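Local structure of flavin prenyltransferase PAD1, mitochondrial (Aspergillus niger, 6QLG) at residues T163-E167 against I168-N172; Q203-G206 against R207-L211; L174-R178 against A179-I183; L55-K58 against V59-L63; T86-P90 against S91-A95. The protein probably makes prenylated FMN, the cofactor of ferulic acid decarboxylase, by joining a dimethylallyl group to N5 and C6 of reduced FMN without a metal. One frame throughout, in Å; residues are numbered along the deposited sequence.

Contact 1. Residues T163-E167 against I168-N172; sequences TPLSE and IHLRN
Over one face of the H169 imidazole sits the hydroxyl of S166, with OG 3.3 Å above the ring plane and displaced toward the rim; at the ring edge, close to the plane, L165 CA comes within 3.7 Å of ND1. The backbone N-H of S166 reaches ND1 at 3.0 Å in a nearly straight bond (174°), although N lies 29° out of the ring plane. ND1 therefore acts as acceptor, and NE2 on the far side of the ring is held by D147 of a second subunit. S166 OG lies between its own backbone N and carbonyl carbon (chi1 76°), which turns it back over the first helical turn, where it takes weak bonds from I168 N and H169 N. Its carbonyl starts the regular helical pattern by accepting from L170 N at 3.1 Å. On another flank, L165 and L170 cross at about a right angle, CD1 on CD2 at 3.7 Å. The carboxylate of E167 goes to R178 of a third subunit. H169 also packs on M127, an FMN-binding residue, and T163 touches dimethylallyl diphosphate. This S166-H169 pair is a capping box, with histidine as the returning acceptor, at the N terminus of helix 167-178.

Contact 2. Residues Q203-G206 against R207-L211; sequences QSVG and RMLDL. With DMA (dimethylallyl diphosphate), chain N.
Two turns of helix 197-210 carry Q203 and R207, one turn apart, into the dimethylallyl diphosphate pocket, which is built where subunits of the assembly meet. The two side chains run side by side in the same direction, Q203 NE2 lying 3.4 Å from R207 CG, with amide and guanidinium planes almost perpendicular (88°). R207 bends at chi2 and chi3, and this brings its guanidinium edge up to the diphosphate: NE gives a straight bond to O3B of the ligand at 2.8 Å, while NH2 meets the bridging O3A in plane at 3.2 Å. Q203 NE2 adds a weak bond to the same O3B, so one terminal phosphate oxygen is gripped by two neighbouring side chains. NH2 also forms a salt bridge with E152 of a fourth subunit, and K151 of that subunit hydrogen-bonds to the ligand through NZ. On NH1 there is a long, weak salt bridge to D210 OD2, and the D210 carboxylate is paired with R221 as well. Away from the ligand, V205 CG1 and L209 CD1 touch at 4.3 Å on the flank that packs against helix 53-65. M208, extended beyond CG, follows the backbone of the preceding turn, its CG 3.2 Å from S204 O and its methyl CE 4.1 Å from S204 CB.

Contact 3. Residues L174-R178 against A179-I183; sequences LEVTR and AGAVI
Helix 167-178 ends as its backbone turns at G180 (phi 124°), where A181 N bonds back to V176 O at 3.0 Å and G180 N to T177 O at 2.9 Å. The second of these donors stands well above the carbonyl plane, 64° out of it. With its positive phi, G180 takes a backbone shape that glycine adopts readily. Beyond the turn the chain doubles back over the helix: V176 CG2 meets A181 CB, and CG1 meets I183 CD1 at 3.8 Å, the valine and isoleucine crossing at about a right angle. V176 CG1 fits between its own backbone N and carbonyl carbon (chi1 84°), so that CG1 faces I183 of the strand and CG2 faces A181 in the turn before it. T177 works on the other flank, where OG1 lies 3.4 Å from I183 CG1. That hydroxyl bonds to M173 O, and a water donating to OG1 also accepts from I183 N; a second water donates to T177 O and A181 O, 2.7 Å and 2.9 Å away. A CA-H...O contact from T177 to A181 O joins the same seam. This is a Schellman motif, turning the helix of a beta-alpha-beta crossover into strand 182-183, outermost in this chain's sheet, beside strand 155-160.

Contact 4. Residues L55-K58 against V59-L63; sequences LGIK and VLIAL
K58 and V59, at the middle of helix 53-65, are the residues most covered here, with I57 and I61 supplying the side-chain contact. V59 CG2 lies beside its own backbone N and rests 3.2 Å from L55 O, the carbonyl that also accepts from V59 N at 3.1 Å. One turn on, K58 O takes the N-H of A62 at 2.9 Å, and the A62 methyl sits 3.4 Å from the same oxygen. The lysine chain itself bends at chi3 and chi4 and leaves this ridge for helix 197-210, where NZ makes salt bridges to E198 and D202. I57 and I61 lie alongside each other, pointing the same way, with CG2 of the first 4.0 Å from CD1 of the second. I61 CG1 also covers I57 O, at 3.4 Å, next to the bond from I61 N. Backbone polarity is thus paired within the helix and sheathed in aliphatic carbon, which implies that this crossover helix meets its neighbours mainly by apolar contact, the lysine adding an ionic tie.

Contact 5. Residues T86-P90 against S91-A95; sequences TDYHP and SNVRA
H89, just ahead of helix 90-95, meets S91 in its first turn, and the imidazole is worth following outward. H89 CB lies 3.4 Å from N92 OD1, which accepts the H89 backbone N-H at 3.0 Å. CG then swings anti to the backbone N (chi1 -170°), turning the ring toward the start of the helix. ND1 accepts from S91 N at 3.2 Å in a straight bond (171°), the donor tilted 24° from the ring plane, and shares a hydrogen bond with S91 OG at 3.0 Å. CE1, farther round, is 3.8 Å from that hydroxyl. One ring face is covered by P90 CD, offset toward the rim. H89 is the N-cap, and the bond from S91 N to ND1 is its side-chain capping bond; N92 OD1, by taking the cap residue's N-H, makes H89 and N92 a capping box. Separately, H89 O receives a weak backbone bond from N92 N and another from V93 N in the carbonyl plane. Just before it, T86 OG1 accepts from Y88 N at 2.9 Å, an ST turn on leaving helix 76-85. Y88 packs obliquely along the new helix, its CB 3.9 Å from V93 CG2 and its CD2 near N92 CB, and both Y88 and V93 press on I57 of helix 53-65. R94 bends at chi3 and lays a guanidinium face above P90 O, offset toward the rim; that oxygen is bonded to R94 N at 2.9 Å.

Overall arrangement
From the N terminus, contact 4 comes first, within helix 53-65, followed by contact 5 at the start of helix 90-95, contact 1 at the start of helix 167-178, contact 3 at that helix's end and contact 2 in helix 197-210. Each closes only a local turn, so they run in series, neither nesting nor crossing. Helix 53-65 is the common neighbour of contacts 5 and 2: L60 and I57 pack on V93 and Y88 of contact 5, while K58, V59, A62 and L63 meet V205 and L209 of contact 2. Contacts 1 and 3 bracket one helix, their centres about 13 Å apart, across the chain's centre from contact 4. L211 touching V182 links contacts 2 and 3.

Contact 1. Residues T163-E167 against I168-N172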
loop_
_atom_site.group_PDB
_atom_site.type_symbol
_atom_site.label_atom_id
_atom_site.label_comp_id
_atom_site.label_asym_id
_atom_site.label_seq_id
_atom_site.Cartn_x
_atom_site.Cartn_y
_atom_site.Cartn_z
ATOM N N THR B 163 -10.115 24.087 -8.930
ATOM C CA THR B 163 -11.038 23.260 -9.684
ATOM C C THR B 163 -10.677 23.306 -11.157
ATOM O O THR B 163 -10.294 24.374 -11.656
ATOM C CB THR B 163 -12.498 23.690 -9.477
ATOM O OG1 THR B 163 -13.360 22.622 -9.884
ATOM C CG2 THR B 163 -12.853 24.924 -10.286
ATOM N N PRO B 164 -10.723 22.174 -11.868
ATOM C CA PRO B 164 -10.939 20.857 -11.261
ATOM C C PRO B 164 -9.689 20.374 -10.527
ATOM O O PRO B 164 -8.671 21.068 -10.544
ATOM C CB PRO B 164 -11.260 19.969 -12.465
ATOM C CG PRO B 164 -10.542 20.624 -13.598
ATOM C CD PRO B 164 -10.623 22.099 -13.334
ATOM N N LEU B 165 -9.770 19.213 -9.887
ATOM C CA LEU B 165 -8.674 18.687 -9.088
ATOM C C LEU B 165 -7.987 17.549 -9.829
ATOM O O LEU B 165 -8.645 16.703 -10.441
ATOM C CB LEU B 165 -9.172 18.194 -7.728
ATOM C CG LEU B 165 -9.812 19.228 -6.800
ATOM C CD1 LEU B 165 -10.284 18.559 -5.519
ATOM C CD2 LEU B 165 -8.840 20.360 -6.493
ATOM N N SER B 166 -6.659 17.551 -9.786
ATOM C CA SER B 166 -5.863 16.451 -10.305
ATOM C C SER B 166 -5.624 15.423 -9.204
ATOM O O SER B 166 -5.975 15.626 -8.039
ATOM C CB SER B 166 -4.530 16.960 -10.850
ATOM O OG SER B 166 -3.644 17.275 -9.787
ATOM N N GLU B 167 -5.005 14.304 -9.586
ATOM C CA GLU B 167 -4.656 13.293 -8.595
ATOM C C GLU B 167 -3.598 13.812 -7.628
ATOM O O GLU B 167 -3.550 13.376 -6.472
ATOM C CB GLU B 167 -4.189 12.010 -9.296
ATOM C CG GLU B 167 -2.852 11.475 -8.815
ATOM C CD GLU B 167 -2.791 9.960 -8.818
ATOM O OE1 GLU B 167 -2.424 9.378 -7.775
ATOM O OE2 GLU B 167 -3.109 9.351 -9.864
ATOM N N ILE B 168 -2.761 14.753 -8.076
ATOM C CA ILE B 168 -1.798 15.395 -7.183
ATOM C C ILE B 168 -2.522 16.135 -6.063
ATOM O O ILE B 168 -2.238 15.935 -4.877
ATOM C CB ILE B 168 -0.882 16.347 -7.974
ATOM C CG1 ILE B 168 -0.240 15.627 -9.163
ATOM C CG2 ILE B 168 0.174 16.966 -7.056
ATOM C CD1 ILE B 168 0.846 14.665 -8.776
ATOM N N HIS B 169 -3.459 17.015 -6.432
ATOM C CA HIS B 169 -4.216 17.777 -5.441
ATOM C C HIS B 169 -4.926 16.854 -4.459
ATOM O O HIS B 169 -4.875 17.063 -3.241
ATOM C CB HIS B 169 -5.237 18.679 -6.137
ATOM C CG HIS B 169 -4.645 19.592 -7.165
ATOM N ND1 HIS B 169 -5.225 19.797 -8.397
ATOM C CD2 HIS B 169 -3.536 20.370 -7.137
ATOM C CE1 HIS B 169 -4.495 20.653 -9.089
ATOM N NE2 HIS B 169 -3.466 21.017 -8.347
ATOM N N LEU B 170 -5.602 15.825 -4.977
ATOM C CA LEU B 170 -6.412 14.963 -4.124
ATOM C C LEU B 170 -5.546 14.116 -3.204
ATOM O O LEU B 170 -5.907 13.887 -2.044
ATOM C CB LEU B 170 -7.319 14.083 -4.986
ATOM C CG LEU B 170 -8.546 14.841 -5.499
ATOM C CD1 LEU B 170 -9.297 14.043 -6.546
ATOM C CD2 LEU B 170 -9.460 15.202 -4.334
ATOM N N ARG B 171 -4.399 13.643 -3.698
ATOM C CA ARG B 171 -3.473 12.921 -2.832
ATOM C C ARG B 171 -2.969 13.817 -1.708
ATOM O O ARG B 171 -2.909 13.398 -0.546
ATOM C CB ARG B 171 -2.302 12.369 -3.646
ATOM C CG ARG B 171 -1.191 11.768 -2.793
ATOM C CD ARG B 171 0.168 11.882 -3.467
ATOM N NE ARG B 171 0.707 13.237 -3.408
ATOM C CZ ARG B 171 1.479 13.776 -4.349
ATOM N NH1 ARG B 171 1.805 13.073 -5.425
ATOM N NH2 ARG B 171 1.926 15.018 -4.212
ATOM N N ASN B 172 -2.605 15.061 -2.034
ATOM C CA ASN B 172 -2.160 15.993 -1.005
ATOM C C ASN B 172 -3.264 16.255 0.012
ATOM O O ASN B 172 -3.002 16.309 1.220
ATOM C CB ASN B 172 -1.695 17.299 -1.647
ATOM C CG ASN B 172 -0.386 17.146 -2.395
ATOM O OD1 ASN B 172 0.245 16.089 -2.350
ATOM N ND2 ASN B 172 0.030 18.201 -3.089
#

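Contact 2. Residues Q203-G206 against R207-L211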
loop_
_atom_site.group_PDB
_atom_site.type_symbol
_atom_site.label_atom_id
_atom_site.label_comp_id
_atom_site.label_asym_id
_atom_site.label_seq_id
_atom_site.Cartn_x
_atom_site.Cartn_y
_atom_site.Cartn_z
ATOM N N GLN B 203 -21.893 32.724 5.049
ATOM C CA GLN B 203 -22.190 31.367 5.495
ATOM C C GLN B 203 -20.935 30.500 5.490
ATOM O O GLN B 203 -20.695 29.745 6.440
ATOM C CB GLN B 203 -23.281 30.752 4.616
ATOM C CG GLN B 203 -23.883 29.468 5.169
ATOM C CD GLN B 203 -23.175 28.222 4.660
ATOM O OE1 GLN B 203 -22.263 28.304 3.838
ATOM N NE2 GLN B 203 -23.603 27.060 5.144
ATOM N N SER B 204 -20.121 30.599 4.435
ATOM C CA SER B 204 -18.881 29.828 4.381
ATOM C C SER B 204 -17.952 30.198 5.529
ATOM O O SER B 204 -17.358 29.319 6.164
ATOM C CB SER B 204 -18.178 30.048 3.040
ATOM O OG SER B 204 -18.963 29.572 1.962
ATOM N N VAL B 205 -17.816 31.497 5.810
ATOM C CA VAL B 205 -16.953 31.938 6.903
ATOM C C VAL B 205 -17.470 31.409 8.235
ATOM O O VAL B 205 -16.689 30.983 9.098
ATOM C CB VAL B 205 -16.838 33.474 6.902
ATOM C CG1 VAL B 205 -16.218 33.969 8.201
ATOM C CG2 VAL B 205 -16.024 33.941 5.702
ATOM N N GLY B 206 -18.791 31.416 8.422
ATOM C CA GLY B 206 -19.353 30.883 9.652
ATOM C C GLY B 206 -19.124 29.391 9.800
ATOM O O GLY B 206 -18.891 28.896 10.906
ATOM N N ARG B 207 -19.188 28.653 8.689
ATOM C CA ARG B 207 -18.952 27.215 8.752
ATOM C C ARG B 207 -17.479 26.899 8.972
ATOM O O ARG B 207 -17.153 25.903 9.628
ATOM C CB ARG B 207 -19.465 26.544 7.477
ATOM C CG ARG B 207 -20.966 26.685 7.271
ATOM C CD ARG B 207 -21.753 25.796 8.226
ATOM N NE ARG B 207 -21.737 24.399 7.796
ATOM C CZ ARG B 207 -20.989 23.453 8.353
ATOM N NH1 ARG B 207 -20.195 23.746 9.374
ATOM N NH2 ARG B 207 -21.034 22.211 7.889
ATOM N N MET B 208 -16.578 27.728 8.434
ATOM C CA MET B 208 -15.156 27.579 8.730
ATOM C C MET B 208 -14.896 27.689 10.225
ATOM O O MET B 208 -14.209 26.848 10.816
ATOM C CB MET B 208 -14.344 28.644 7.992
ATOM C CG MET B 208 -14.276 28.503 6.491
ATOM S SD MET B 208 -13.520 29.980 5.780
ATOM C CE MET B 208 -14.187 29.913 4.119
ATOM N N LEU B 209 -15.434 28.738 10.852
ATOM C CA LEU B 209 -15.138 29.003 12.253
ATOM C C LEU B 209 -15.846 28.033 13.190
ATOM O O LEU B 209 -15.470 27.946 14.364
ATOM C CB LEU B 209 -15.505 30.448 12.595
ATOM C CG LEU B 209 -14.774 31.500 11.753
ATOM C CD1 LEU B 209 -15.067 32.906 12.253
ATOM C CD2 LEU B 209 -13.271 31.240 11.732
ATOM N N ASP B 210 -16.857 27.306 12.700
ATOM C CA ASP B 210 -17.423 26.208 13.477
ATOM C C ASP B 210 -16.360 25.184 13.848
ATOM O O ASP B 210 -16.431 24.573 14.919
ATOM C CB ASP B 210 -18.546 25.521 12.694
ATOM C CG ASP B 210 -19.847 26.298 12.726
ATOM O OD1 ASP B 210 -20.006 27.163 13.611
ATOM O OD2 ASP B 210 -20.713 26.034 11.866
ATOM N N LEU B 211 -15.371 24.981 12.976
ATOM C CA LEU B 211 -14.315 24.012 13.235
ATOM C C LEU B 211 -13.393 24.434 14.370
ATOM O O LEU B 211 -12.636 23.598 14.873
ATOM C CB LEU B 211 -13.512 23.774 11.957
ATOM C CG LEU B 211 -14.330 23.103 10.851
ATOM C CD1 LEU B 211 -13.694 23.315 9.486
ATOM C CD2 LEU B 211 -14.503 21.620 11.147
HETATM C C1 DMA N . -26.120 20.900 4.179
HETATM O O1 DMA N . -25.276 21.025 5.291
HETATM C C2 DMA N . -27.142 19.794 4.430
HETATM C C3 DMA N . -28.432 20.059 4.387
HETATM C C4 DMA N . -29.442 18.946 4.645
HETATM C C5 DMA N . -28.921 21.473 4.086
HETATM P PA DMA N . -23.749 20.408 5.188
HETATM O O1A DMA N . -23.609 19.632 3.898
HETATM O O2A DMA N . -23.486 19.499 6.363
HETATM O O3A DMA N . -22.649 21.634 5.211
HETATM P PB DMA N . -22.970 23.147 4.650
HETATM O O1B DMA N . -23.922 23.057 3.486
HETATM O O2B DMA N . -21.688 23.796 4.181
HETATM O O3B DMA N . -23.588 23.963 5.760
#

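Contact 3. Residues L174-R178 against A179-I183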
loop_
_atom_site.group_PDB
_atom_site.type_symbol
_atom_site.label_atom_id
_atom_site.label_comp_id
_atom_site.label_asym_id
_atom_site.label_seq_id
_atom_site.Cartn_x
_atom_site.Cartn_y
_atom_site.Cartn_z
ATOM N N LEU B 174 -5.921 14.244 0.788
ATOM C CA LEU B 174 -6.189 13.050 1.583
ATOM C C LEU B 174 -5.099 12.831 2.624
ATOM O O LEU B 174 -5.388 12.588 3.803
ATOM C CB LEU B 174 -6.314 11.824 0.675
ATOM C CG LEU B 174 -6.435 10.478 1.400
ATOM C CD1 LEU B 174 -7.727 10.411 2.210
ATOM C CD2 LEU B 174 -6.353 9.314 0.421
ATOM N N GLU B 175 -3.834 12.930 2.210
ATOM C CA GLU B 175 -2.736 12.586 3.105
ATOM C C GLU B 175 -2.480 13.664 4.152
ATOM O O GLU B 175 -2.087 13.339 5.278
ATOM C CB GLU B 175 -1.473 12.294 2.287
ATOM C CG GLU B 175 -1.575 10.970 1.518
ATOM C CD GLU B 175 -0.335 10.631 0.705
ATOM O OE1 GLU B 175 0.641 11.410 0.724
ATOM O OE2 GLU B 175 -0.344 9.577 0.035
ATOM N N VAL B 176 -2.706 14.939 3.825
ATOM C CA VAL B 176 -2.587 15.958 4.864
ATOM C C VAL B 176 -3.769 15.873 5.825
ATOM O O VAL B 176 -3.638 16.207 7.009
ATOM C CB VAL B 176 -2.439 17.365 4.249
ATOM C CG1 VAL B 176 -3.797 17.966 3.897
ATOM C CG2 VAL B 176 -1.675 18.282 5.200
ATOM N N THR B 177 -4.931 15.419 5.344
ATOM C CA THR B 177 -6.056 15.164 6.239
ATOM C C THR B 177 -5.695 14.097 7.265
ATOM O O THR B 177 -5.951 14.254 8.465
ATOM C CB THR B 177 -7.287 14.741 5.430
ATOM O OG1 THR B 177 -7.836 15.876 4.751
ATOM C CG2 THR B 177 -8.352 14.129 6.334
ATOM N N ARG B 178 -5.080 13.003 6.808
ATOM C CA ARG B 178 -4.673 11.945 7.726
ATOM C C ARG B 178 -3.629 12.439 8.719
ATOM O O ARG B 178 -3.580 11.958 9.858
ATOM C CB ARG B 178 -4.157 10.743 6.933
ATOM C CG ARG B 178 -5.279 9.961 6.252
ATOM C CD ARG B 178 -4.775 9.003 5.186
ATOM N NE ARG B 178 -5.873 8.224 4.618
ATOM C CZ ARG B 178 -5.763 7.422 3.564
ATOM N NH1 ARG B 178 -4.595 7.284 2.951
ATOM N NH2 ARG B 178 -6.824 6.759 3.121
ATOM N N ALA B 179 -2.807 13.410 8.322
ATOM C CA ALA B 179 -1.847 14.013 9.238
ATOM C C ALA B 179 -2.491 14.974 10.229
ATOM O O ALA B 179 -1.803 15.445 11.141
ATOM C CB ALA B 179 -0.752 14.741 8.454
ATOM N N GLY B 180 -3.776 15.287 10.073
ATOM C CA GLY B 180 -4.507 16.083 11.045
ATOM C C GLY B 180 -5.166 17.339 10.508
ATOM O O GLY B 180 -5.928 17.977 11.250
ATOM N N ALA B 181 -4.919 17.738 9.263
ATOM C CA ALA B 181 -5.511 18.966 8.754
ATOM C C ALA B 181 -6.948 18.729 8.298
ATOM O O ALA B 181 -7.381 17.595 8.078
ATOM C CB ALA B 181 -4.684 19.529 7.597
ATOM N N VAL B 182 -7.691 19.824 8.158
ATOM C CA VAL B 182 -9.071 19.797 7.686
ATOM C C VAL B 182 -9.131 20.540 6.359
ATOM O O VAL B 182 -8.780 21.724 6.286
ATOM C CB VAL B 182 -10.035 20.421 8.707
ATOM C CG1 VAL B 182 -11.455 20.441 8.150
ATOM C CG2 VAL B 182 -9.977 19.665 10.029
ATOM N N ILE B 183 -9.578 19.850 5.314
ATOM C CA ILE B 183 -9.747 20.450 3.995
ATOM C C ILE B 183 -11.148 21.044 3.913
ATOM O O ILE B 183 -12.144 20.332 4.077
ATOM C CB ILE B 183 -9.519 19.417 2.880
ATOM C CG1 ILE B 183 -8.128 18.787 3.003
ATOM C CG2 ILE B 183 -9.704 20.058 1.507
ATOM C CD1 ILE B 183 -6.990 19.785 2.888
HETATM O O HOH W 1 -10.151 17.153 5.582
HETATM O O HOH W 2 -7.955 15.353 9.850
#

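Contact 4. Residues L55-K58 against V59-L63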
loop_
_atom_site.group_PDB
_atom_site.type_symbol
_atom_site.label_atom_id
_atom_site.label_comp_id
_atom_site.label_asym_id
_atom_site.label_seq_id
_atom_site.Cartn_x
_atom_site.Cartn_y
_atom_site.Cartn_z
ATOM N N LEU B 55 -12.544 35.932 1.281
ATOM C CA LEU B 55 -12.772 34.920 2.310
ATOM C C LEU B 55 -11.876 35.157 3.520
ATOM O O LEU B 55 -12.335 35.084 4.667
ATOM C CB LEU B 55 -12.541 33.520 1.739
ATOM C CG LEU B 55 -13.446 33.061 0.592
ATOM C CD1 LEU B 55 -13.002 31.701 0.073
ATOM C CD2 LEU B 55 -14.898 33.019 1.034
ATOM N N GLY B 56 -10.596 35.449 3.286
ATOM C CA GLY B 56 -9.695 35.706 4.398
ATOM C C GLY B 56 -9.983 37.025 5.091
ATOM O O GLY B 56 -9.874 37.130 6.317
ATOM N N ILE B 57 -10.353 38.049 4.319
ATOM C CA ILE B 57 -10.696 39.340 4.912
ATOM C C ILE B 57 -11.892 39.196 5.843
ATOM O O ILE B 57 -11.897 39.725 6.963
ATOM C CB ILE B 57 -10.953 40.384 3.809
ATOM C CG1 ILE B 57 -9.645 40.756 3.108
ATOM C CG2 ILE B 57 -11.617 41.625 4.387
ATOM C CD1 ILE B 57 -9.839 41.384 1.743
ATOM N N LYS B 58 -12.918 38.461 5.408
ATOM C CA LYS B 58 -14.108 38.307 6.238
ATOM C C LYS B 58 -13.851 37.411 7.442
ATOM O O LYS B 58 -14.529 37.548 8.467
ATOM C CB LYS B 58 -15.265 37.768 5.400
ATOM C CG LYS B 58 -15.767 38.760 4.364
ATOM C CD LYS B 58 -17.244 38.569 4.084
ATOM C CE LYS B 58 -17.928 39.898 3.817
ATOM N NZ LYS B 58 -19.110 40.086 4.703
ATOM N N VAL B 59 -12.883 36.495 7.348
ATOM C CA VAL B 59 -12.512 35.706 8.518
ATOM C C VAL B 59 -11.884 36.600 9.581
ATOM O O VAL B 59 -12.196 36.486 10.773
ATOM C CB VAL B 59 -11.576 34.551 8.115
ATOM C CG1 VAL B 59 -10.827 34.023 9.328
ATOM C CG2 VAL B 59 -12.368 33.427 7.451
ATOM N N LEU B 60 -10.998 37.511 9.168
ATOM C CA LEU B 60 -10.375 38.427 10.118
ATOM C C LEU B 60 -11.417 39.310 10.797
ATOM O O LEU B 60 -11.339 39.559 12.006
ATOM C CB LEU B 60 -9.326 39.285 9.409
ATOM C CG LEU B 60 -8.002 38.617 9.038
ATOM C CD1 LEU B 60 -7.206 39.502 8.091
ATOM C CD2 LEU B 60 -7.194 38.300 10.283
ATOM N N ILE B 61 -12.400 39.789 10.034
ATOM C CA ILE B 61 -13.447 40.632 10.604
ATOM C C ILE B 61 -14.303 39.834 11.579
ATOM O O ILE B 61 -14.647 40.318 12.665
ATOM C CB ILE B 61 -14.297 41.253 9.479
ATOM C CG1 ILE B 61 -13.458 42.232 8.655
ATOM C CG2 ILE B 61 -15.530 41.946 10.048
ATOM C CD1 ILE B 61 -14.109 42.647 7.353
ATOM N N ALA B 62 -14.650 38.596 11.217
ATOM C CA ALA B 62 -15.503 37.780 12.075
ATOM C C ALA B 62 -14.793 37.398 13.368
ATOM O O ALA B 62 -15.415 37.367 14.437
ATOM C CB ALA B 62 -15.962 36.530 11.323
ATOM N N LEU B 63 -13.494 37.098 13.292
ATOM C CA LEU B 63 -12.759 36.721 14.496
ATOM C C LEU B 63 -12.566 37.915 15.424
ATOM O O LEU B 63 -12.602 37.766 16.651
ATOM C CB LEU B 63 -11.407 36.111 14.122
ATOM C CG LEU B 63 -11.416 34.710 13.508
ATOM C CD1 LEU B 63 -10.019 34.334 13.040
ATOM C CD2 LEU B 63 -11.947 33.688 14.500
#

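Contact 5. Residues T86-P90 against S91-A95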
loop_
_atom_site.group_PDB
_atom_site.type_symbol
_atom_site.label_atom_id
_atom_site.label_comp_id
_atom_site.label_asym_id
_atom_site.label_seq_id
_atom_site.Cartn_x
_atom_site.Cartn_y
_atom_site.Cartn_z
ATOM N N THR B 86 -10.268 42.781 -4.691
ATOM C CA THR B 86 -11.008 43.507 -3.674
ATOM C C THR B 86 -10.693 44.991 -3.776
ATOM O O THR B 86 -9.787 45.413 -4.500
ATOM C CB THR B 86 -10.671 42.997 -2.265
ATOM O OG1 THR B 86 -9.470 43.630 -1.804
ATOM C CG2 THR B 86 -10.464 41.485 -2.271
ATOM N N ASP B 87 -11.464 45.786 -3.040
ATOM C CA ASP B 87 -11.174 47.201 -2.867
ATOM C C ASP B 87 -10.226 47.455 -1.706
ATOM O O ASP B 87 -9.917 48.615 -1.413
ATOM C CB ASP B 87 -12.474 47.984 -2.663
ATOM C CG ASP B 87 -13.416 47.855 -3.841
ATOM O OD1 ASP B 87 -12.973 48.099 -4.983
ATOM O OD2 ASP B 87 -14.594 47.498 -3.626
ATOM N N TYR B 88 -9.764 46.399 -1.044
ATOM C CA TYR B 88 -8.810 46.532 0.041
ATOM C C TYR B 88 -7.390 46.624 -0.501
ATOM O O TYR B 88 -7.055 46.039 -1.536
ATOM C CB TYR B 88 -8.902 45.340 0.998
ATOM C CG TYR B 88 -10.147 45.297 1.855
ATOM C CD1 TYR B 88 -11.383 44.983 1.307
ATOM C CD2 TYR B 88 -10.079 45.549 3.219
ATOM C CE1 TYR B 88 -12.521 44.935 2.092
ATOM C CE2 TYR B 88 -11.210 45.503 4.012
ATOM C CZ TYR B 88 -12.429 45.195 3.443
ATOM O OH TYR B 88 -13.558 45.147 4.228
ATOM N N HIS B 89 -6.575 47.362 0.194
ATOM C CA HIS B 89 -5.132 47.315 0.069
ATOM C C HIS B 89 -4.562 46.458 1.192
ATOM O O HIS B 89 -5.152 46.385 2.274
ATOM C CB HIS B 89 -4.535 48.726 0.133
ATOM C CG HIS B 89 -3.080 48.786 -0.218
ATOM N ND1 HIS B 89 -2.080 48.654 0.721
ATOM C CD2 HIS B 89 -2.456 48.955 -1.409
ATOM C CE1 HIS B 89 -0.904 48.745 0.127
ATOM N NE2 HIS B 89 -1.104 48.928 -1.166
ATOM N N PRO B 90 -3.443 45.762 0.970
ATOM C CA PRO B 90 -2.877 44.931 2.047
ATOM C C PRO B 90 -2.711 45.657 3.374
ATOM O O PRO B 90 -2.866 45.032 4.432
ATOM C CB PRO B 90 -1.530 44.491 1.464
ATOM C CG PRO B 90 -1.790 44.412 -0.004
ATOM C CD PRO B 90 -2.775 45.517 -0.322
ATOM N N SER B 91 -2.416 46.962 3.359
ATOM C CA SER B 91 -2.346 47.705 4.613
ATOM C C SER B 91 -3.704 47.765 5.302
ATOM O O SER B 91 -3.772 47.744 6.536
ATOM C CB SER B 91 -1.809 49.117 4.367
ATOM O OG SER B 91 -2.594 49.801 3.406
ATOM N N ASN B 92 -4.791 47.837 4.527
ATOM C CA ASN B 92 -6.125 47.786 5.120
ATOM C C ASN B 92 -6.385 46.435 5.771
ATOM O O ASN B 92 -7.003 46.359 6.839
ATOM C CB ASN B 92 -7.190 48.068 4.059
ATOM C CG ASN B 92 -7.037 49.429 3.420
ATOM O OD1 ASN B 92 -7.094 49.561 2.197
ATOM N ND2 ASN B 92 -6.847 50.452 4.244
ATOM N N VAL B 93 -5.929 45.354 5.134
ATOM C CA VAL B 93 -6.138 44.020 5.689
ATOM C C VAL B 93 -5.319 43.836 6.959
ATOM O O VAL B 93 -5.789 43.241 7.935
ATOM C CB VAL B 93 -5.800 42.948 4.635
ATOM C CG1 VAL B 93 -6.072 41.550 5.183
ATOM C CG2 VAL B 93 -6.592 43.196 3.356
ATOM N N ARG B 94 -4.085 44.349 6.971
ATOM C CA ARG B 94 -3.246 44.226 8.158
ATOM C C ARG B 94 -3.858 44.942 9.354
ATOM O O ARG B 94 -3.675 44.507 10.497
ATOM C CB ARG B 94 -1.846 44.769 7.871
ATOM C CG ARG B 94 -1.032 43.890 6.938
ATOM C CD ARG B 94 0.428 44.308 6.904
ATOM N NE ARG B 94 0.615 45.519 6.118
ATOM C CZ ARG B 94 1.060 45.537 4.867
ATOM N NH1 ARG B 94 1.371 44.404 4.254
ATOM N NH2 ARG B 94 1.194 46.692 4.232
ATOM N N ALA B 95 -4.591 46.032 9.115
ATOM C CA ALA B 95 -5.247 46.740 10.206
ATOM C C ALA B 95 -6.387 45.934 10.813
ATOM O O ALA B 95 -6.796 46.220 11.943
ATOM C CB ALA B 95 -5.765 48.098 9.722
#